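Uncharacterized conserved protein (Thermotoga maritima, PDB 2ZBV) binds adenosine and, as a member of the SAM hydrolase / SAM-dependent halogenase family, probably acts on S-adenosyl-L-methionine. Local coordinates at residues Asp200-Phe212 with Val250-Arg263. Numbering follows the deposited sequence.
Sequences DDVVRVRVGRKEF and VLSVKEGDEIEICR
Asp201 and Arg263 open an antiparallel strand pairing in the C-terminal beta domain, a worked example of how a beta hairpin recruits a third strand and a helix end. The guanidinium of Arg263, the last residue, crosses the aspartate nearly at a right angle, with Arg263 NH1 3.6 Å from Asp201 OD1 in a loose salt bridge; a water joins OD1, Val202 N and Arg263 NH2, although this arginine is poorly ordered, and Asp201 OD2 is hydrogen-bonded to Asp198 N. Val203 sets CG2 against Ile261 CG2 on the sheet face where strands 228-232 and 237-242 complete the core. Further on, Arg204 and Cys262 exchange two backbone hydrogen bonds, and Arg206 and Glu260 do the same, Arg206 N lying 2.6 Å from Glu260 O. Between these pairs, Val205 CG1 packs on Ile259 CD1.

Arg206 sends CG anti to its own N (chi1 -160°) and bends at chi3, laying its guanidinium over the Glu260 carboxylate with the planes 23° apart. Arg206 NH2 and Glu260 OE1 are 2.7 Å apart, but the oxygen sits well out of the guanidinium plane, so charge rather than an aimed N-H holds them; Lys169 is the second cation on OE1. Val207 follows, CG1 beside Ile259 CG1, and a type II' turn to Lys210 reverses the chain. The extended Lys210 side chain then reaches the helix end, where NZ bonds weakly to Leu251 O and a water links it to Val250 O. Finally, Phe212 offers a ring face to Leu251, whose CD2 stands 3.6 Å from the ring centroid, 16° off the normal, in a CH-pi contact.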
loop_
_atom_site.group_PDB
_atom_site.type_symbol
_atom_site.label_atom_id
_atom_site.label_comp_id
_atom_site.label_asym_id
_atom_site.label_seq_id
_atom_site.Cartn_x
_atom_site.Cartn_y
_atom_site.Cartn_z
ATOM N N ASP A 200 27.393 -8.647 -22.907
ATOM C CA ASP A 200 27.698 -9.899 -23.597
ATOM C C ASP A 200 28.875 -10.602 -22.938
ATOM O O ASP A 200 29.127 -11.781 -23.198
ATOM C CB ASP A 200 27.998 -9.682 -25.081
ATOM C CG ASP A 200 26.794 -9.187 -25.845
ATOM O OD1 ASP A 200 25.674 -9.640 -25.523
ATOM O OD2 ASP A 200 26.966 -8.361 -26.767
ATOM N N ASP A 201 29.610 -9.881 -22.098
ATOM C CA ASP A 201 30.714 -10.519 -21.394
ATOM C C ASP A 201 30.077 -11.378 -20.309
ATOM O O ASP A 201 28.868 -11.310 -20.065
ATOM C CB ASP A 201 31.643 -9.490 -20.743
ATOM C CG ASP A 201 32.771 -9.037 -21.667
ATOM O OD1 ASP A 201 33.452 -9.904 -22.257
ATOM O OD2 ASP A 201 32.989 -7.813 -21.792
ATOM N N VAL A 202 30.894 -12.199 -19.669
ATOM C CA VAL A 202 30.427 -13.049 -18.594
ATOM C C VAL A 202 31.354 -12.781 -17.427
ATOM O O VAL A 202 32.574 -12.765 -17.588
ATOM C CB VAL A 202 30.492 -14.542 -18.969
ATOM C CG1 VAL A 202 30.253 -15.396 -17.745
ATOM C CG2 VAL A 202 29.445 -14.856 -20.026
ATOM N N VAL A 203 30.777 -12.548 -16.255
ATOM C CA VAL A 203 31.580 -12.282 -15.077
ATOM C C VAL A 203 31.232 -13.272 -13.984
ATOM O O VAL A 203 30.248 -14.014 -14.088
ATOM C CB VAL A 203 31.349 -10.838 -14.550
ATOM C CG1 VAL A 203 31.660 -9.830 -15.653
ATOM C CG2 VAL A 203 29.914 -10.670 -14.070
ATOM N N ARG A 204 32.050 -13.281 -12.939
ATOM C CA ARG A 204 31.832 -14.164 -11.811
ATOM C C ARG A 204 31.309 -13.387 -10.605
ATOM O O ARG A 204 31.883 -12.376 -10.190
ATOM C CB ARG A 204 33.130 -14.897 -11.455
ATOM C CG ARG A 204 33.440 -16.077 -12.377
ATOM C CD ARG A 204 34.717 -16.805 -11.958
ATOM N NE ARG A 204 34.920 -18.052 -12.696
ATOM C CZ ARG A 204 34.223 -19.170 -12.499
ATOM N NH1 ARG A 204 33.266 -19.210 -11.580
ATOM N NH2 ARG A 204 34.477 -20.252 -13.226
ATOM N N VAL A 205 30.196 -13.857 -10.059
ATOM C CA VAL A 205 29.588 -13.224 -8.905
ATOM C C VAL A 205 29.901 -14.104 -7.708
ATOM O O VAL A 205 29.555 -15.285 -7.693
ATOM C CB VAL A 205 28.061 -13.110 -9.076
ATOM C CG1 VAL A 205 27.444 -12.471 -7.841
ATOM C CG2 VAL A 205 27.738 -12.294 -10.320
ATOM N N ARG A 206 30.568 -13.536 -6.711
ATOM C CA ARG A 206 30.918 -14.314 -5.535
ATOM C C ARG A 206 30.170 -13.866 -4.287
ATOM O O ARG A 206 30.266 -12.710 -3.872
ATOM C CB ARG A 206 32.427 -14.243 -5.279
ATOM C CG ARG A 206 32.943 -15.380 -4.407
ATOM C CD ARG A 206 34.405 -15.200 -4.031
ATOM N NE ARG A 206 34.602 -14.009 -3.210
ATOM C CZ ARG A 206 35.728 -13.723 -2.563
ATOM N NH1 ARG A 206 36.766 -14.548 -2.638
ATOM N NH2 ARG A 206 35.817 -12.611 -1.841
ATOM N N VAL A 207 29.416 -14.789 -3.699
ATOM C CA VAL A 207 28.662 -14.520 -2.480
ATOM C C VAL A 207 29.143 -15.523 -1.442
ATOM O O VAL A 207 28.968 -16.729 -1.607
ATOM C CB VAL A 207 27.129 -14.692 -2.689
ATOM C CG1 VAL A 207 26.594 -13.591 -3.579
ATOM C CG2 VAL A 207 26.832 -16.046 -3.307
ATOM N N GLY A 208 29.770 -15.022 -0.382
ATOM C CA GLY A 208 30.281 -15.903 0.651
ATOM C C GLY A 208 31.283 -16.898 0.093
ATOM O O GLY A 208 32.368 -16.521 -0.345
ATOM N N ARG A 209 30.911 -18.174 0.097
ATOM C CA ARG A 209 31.778 -19.239 -0.400
ATOM C C ARG A 209 31.371 -19.725 -1.790
ATOM O O ARG A 209 32.032 -20.588 -2.367
ATOM C CB ARG A 209 31.744 -20.428 0.562
ATOM C CG ARG A 209 32.199 -20.114 1.981
ATOM C CD ARG A 209 33.703 -19.898 2.054
ATOM N NE ARG A 209 34.173 -19.813 3.435
ATOM C CZ ARG A 209 35.453 -19.731 3.787
ATOM N NH1 ARG A 209 36.402 -19.721 2.858
ATOM N NH2 ARG A 209 35.786 -19.660 5.069
ATOM N N LYS A 210 30.284 -19.173 -2.322
ATOM C CA LYS A 210 29.794 -19.577 -3.632
ATOM C C LYS A 210 30.281 -18.661 -4.739
ATOM O O LYS A 210 30.612 -17.499 -4.507
ATOM C CB LYS A 210 28.267 -19.561 -3.667
ATOM C CG LYS A 210 27.576 -20.266 -2.529
ATOM C CD LYS A 210 26.082 -20.029 -2.624
ATOM C CE LYS A 210 25.367 -20.510 -1.381
ATOM N NZ LYS A 210 23.904 -20.254 -1.465
ATOM N N GLU A 211 30.300 -19.195 -5.952
ATOM C CA GLU A 211 30.699 -18.425 -7.119
ATOM C C GLU A 211 29.803 -18.829 -8.279
ATOM O O GLU A 211 29.644 -20.016 -8.575
ATOM C CB GLU A 211 32.162 -18.671 -7.476
ATOM C CG GLU A 211 32.662 -17.761 -8.588
ATOM C CD GLU A 211 34.125 -17.989 -8.920
ATOM O OE1 GLU A 211 34.474 -19.127 -9.299
ATOM O OE2 GLU A 211 34.922 -17.030 -8.803
ATOM N N PHE A 212 29.206 -17.831 -8.920
ATOM C CA PHE A 212 28.310 -18.059 -10.045
ATOM C C PHE A 212 28.826 -17.316 -11.260
ATOM O O PHE A 212 29.523 -16.308 -11.136
ATOM C CB PHE A 212 26.919 -17.497 -9.757
ATOM C CG PHE A 212 26.273 -18.036 -8.520
ATOM C CD1 PHE A 212 25.275 -18.997 -8.608
ATOM C CD2 PHE A 212 26.624 -17.546 -7.266
ATOM C CE1 PHE A 212 24.633 -19.464 -7.465
ATOM C CE2 PHE A 212 25.986 -18.008 -6.117
ATOM C CZ PHE A 212 24.990 -18.966 -6.219
ATOM N N VAL A 250 18.311 -17.674 -5.526
ATOM C CA VAL A 250 19.349 -18.413 -6.238
ATOM C C VAL A 250 20.725 -18.205 -5.611
ATOM O O VAL A 250 21.479 -19.158 -5.412
ATOM C CB VAL A 250 19.396 -17.990 -7.723
ATOM C CG1 VAL A 250 20.632 -18.571 -8.403
ATOM C CG2 VAL A 250 18.131 -18.468 -8.426
ATOM N N LEU A 251 21.042 -16.954 -5.298
ATOM C CA LEU A 251 22.323 -16.611 -4.696
ATOM C C LEU A 251 22.299 -16.896 -3.200
ATOM O O LEU A 251 23.348 -17.056 -2.572
ATOM C CB LEU A 251 22.627 -15.128 -4.923
ATOM C CG LEU A 251 22.678 -14.649 -6.379
ATOM C CD1 LEU A 251 22.885 -13.141 -6.406
ATOM C CD2 LEU A 251 23.805 -15.358 -7.123
ATOM N N SER A 252 21.093 -16.963 -2.645
ATOM C CA SER A 252 20.911 -17.200 -1.220
ATOM C C SER A 252 21.572 -16.047 -0.476
ATOM O O SER A 252 22.407 -16.253 0.407
ATOM C CB SER A 252 21.549 -18.532 -0.815
ATOM O OG SER A 252 21.304 -18.808 0.552
ATOM N N VAL A 253 21.191 -14.829 -0.847
ATOM C CA VAL A 253 21.753 -13.636 -0.240
ATOM C C VAL A 253 20.687 -12.725 0.345
ATOM O O VAL A 253 19.515 -12.800 -0.023
ATOM C CB VAL A 253 22.574 -12.828 -1.277
ATOM C CG1 VAL A 253 21.659 -12.288 -2.369
ATOM C CG2 VAL A 253 23.299 -11.697 -0.595
ATOM N N LYS A 254 21.108 -11.864 1.263
ATOM C CA LYS A 254 20.217 -10.910 1.904
ATOM C C LYS A 254 20.929 -9.569 1.955
ATOM O O LYS A 254 22.135 -9.487 1.733
ATOM C CB LYS A 254 19.874 -11.368 3.327
ATOM C CG LYS A 254 21.097 -11.596 4.208
ATOM C CD LYS A 254 20.711 -12.107 5.592
ATOM C CE LYS A 254 21.944 -12.424 6.437
ATOM N NZ LYS A 254 22.768 -13.524 5.853
ATOM N N GLU A 255 20.177 -8.518 2.245
ATOM C CA GLU A 255 20.741 -7.184 2.333
ATOM C C GLU A 255 21.862 -7.118 3.367
ATOM O O GLU A 255 21.750 -7.675 4.455
ATOM C CB GLU A 255 19.637 -6.189 2.673
ATOM C CG GLU A 255 18.757 -5.868 1.478
ATOM C CD GLU A 255 17.398 -5.324 1.868
ATOM O OE1 GLU A 255 17.302 -4.668 2.927
ATOM O OE2 GLU A 255 16.428 -5.537 1.106
ATOM N N GLY A 256 22.947 -6.442 3.007
ATOM C CA GLY A 256 24.077 -6.315 3.909
ATOM C C GLY A 256 25.210 -7.271 3.577
ATOM O O GLY A 256 26.369 -6.999 3.891
ATOM N N ASP A 257 24.878 -8.388 2.938
ATOM C CA ASP A 257 25.875 -9.388 2.576
ATOM C C ASP A 257 26.926 -8.859 1.608
ATOM O O ASP A 257 26.611 -8.128 0.665
ATOM C CB ASP A 257 25.191 -10.613 1.963
ATOM C CG ASP A 257 24.404 -11.412 2.979
ATOM O OD1 ASP A 257 24.223 -10.920 4.112
ATOM O OD2 ASP A 257 23.958 -12.531 2.642
ATOM N N GLU A 258 28.178 -9.232 1.852
ATOM C CA GLU A 258 29.284 -8.816 1.001
ATOM C C GLU A 258 29.144 -9.504 -0.346
ATOM O O GLU A 258 28.759 -10.665 -0.417
ATOM C CB GLU A 258 30.630 -9.213 1.615
ATOM C CG GLU A 258 31.015 -8.451 2.872
ATOM C CD GLU A 258 32.420 -8.793 3.352
ATOM O OE1 GLU A 258 32.866 -8.208 4.364
ATOM O OE2 GLU A 258 33.079 -9.645 2.719
ATOM N N ILE A 259 29.457 -8.791 -1.415
ATOM C CA ILE A 259 29.362 -9.388 -2.732
ATOM C C ILE A 259 30.555 -8.958 -3.577
ATOM O O ILE A 259 30.976 -7.802 -3.547
ATOM C CB ILE A 259 28.028 -9.001 -3.425
ATOM C CG1 ILE A 259 27.791 -9.908 -4.631
ATOM C CG2 ILE A 259 28.052 -7.543 -3.852
ATOM C CD1 ILE A 259 26.395 -9.771 -5.224
ATOM N N GLU A 260 31.103 -9.910 -4.319
ATOM C CA GLU A 260 32.252 -9.652 -5.163
ATOM C C GLU A 260 31.952 -10.034 -6.604
ATOM O O GLU A 260 31.317 -11.052 -6.865
ATOM C CB GLU A 260 33.447 -10.451 -4.640
ATOM C CG GLU A 260 34.595 -10.595 -5.619
ATOM C CD GLU A 260 35.692 -11.496 -5.081
ATOM O OE1 GLU A 260 36.312 -11.126 -4.060
ATOM O OE2 GLU A 260 35.929 -12.574 -5.675
ATOM N N ILE A 261 32.414 -9.207 -7.534
ATOM C CA ILE A 261 32.202 -9.455 -8.948
ATOM C C ILE A 261 33.537 -9.410 -9.691
ATOM O O ILE A 261 34.112 -8.337 -9.892
ATOM C CB ILE A 261 31.237 -8.410 -9.532
ATOM C CG1 ILE A 261 29.934 -8.424 -8.731
ATOM C CG2 ILE A 261 30.948 -8.720 -10.994
ATOM C CD1 ILE A 261 29.082 -7.207 -8.932
ATOM N N CYS A 262 34.021 -10.585 -10.084
ATOM C CA CYS A 262 35.291 -10.722 -10.793
ATOM C C CYS A 262 35.142 -10.660 -12.304
ATOM O O CYS A 262 34.180 -11.182 -12.871
ATOM C CB CYS A 262 35.964 -12.050 -10.434
ATOM S SG CYS A 262 36.603 -12.161 -8.754
ATOM N N ARG A 263 36.120 -10.033 -12.949
ATOM C CA ARG A 263 36.131 -9.908 -14.402
ATOM C C ARG A 263 36.347 -11.312 -14.966
ATOM O O ARG A 263 36.889 -12.158 -14.221
ATOM C CB ARG A 263 37.281 -8.990 -14.831
ATOM C CG ARG A 263 36.962 -7.997 -15.945
ATOM C CD ARG A 263 36.813 -8.657 -17.308
ATOM N NE ARG A 263 35.584 -9.436 -17.421
ATOM C CZ ARG A 263 35.175 -10.036 -18.536
ATOM N NH1 ARG A 263 35.898 -9.952 -19.647
ATOM N NH2 ARG A 263 34.042 -10.722 -18.539
ATOM O OXT ARG A 263 35.989 -11.549 -16.139
HETATM O O HOH W 1 33.467 -11.993 -20.620
HETATM O O HOH W 2 31.624 -12.446 -1.220
HETATM O O HOH W 3 28.336 -12.699 0.980
HETATM O O HOH W 4 22.474 -20.706 -3.548
#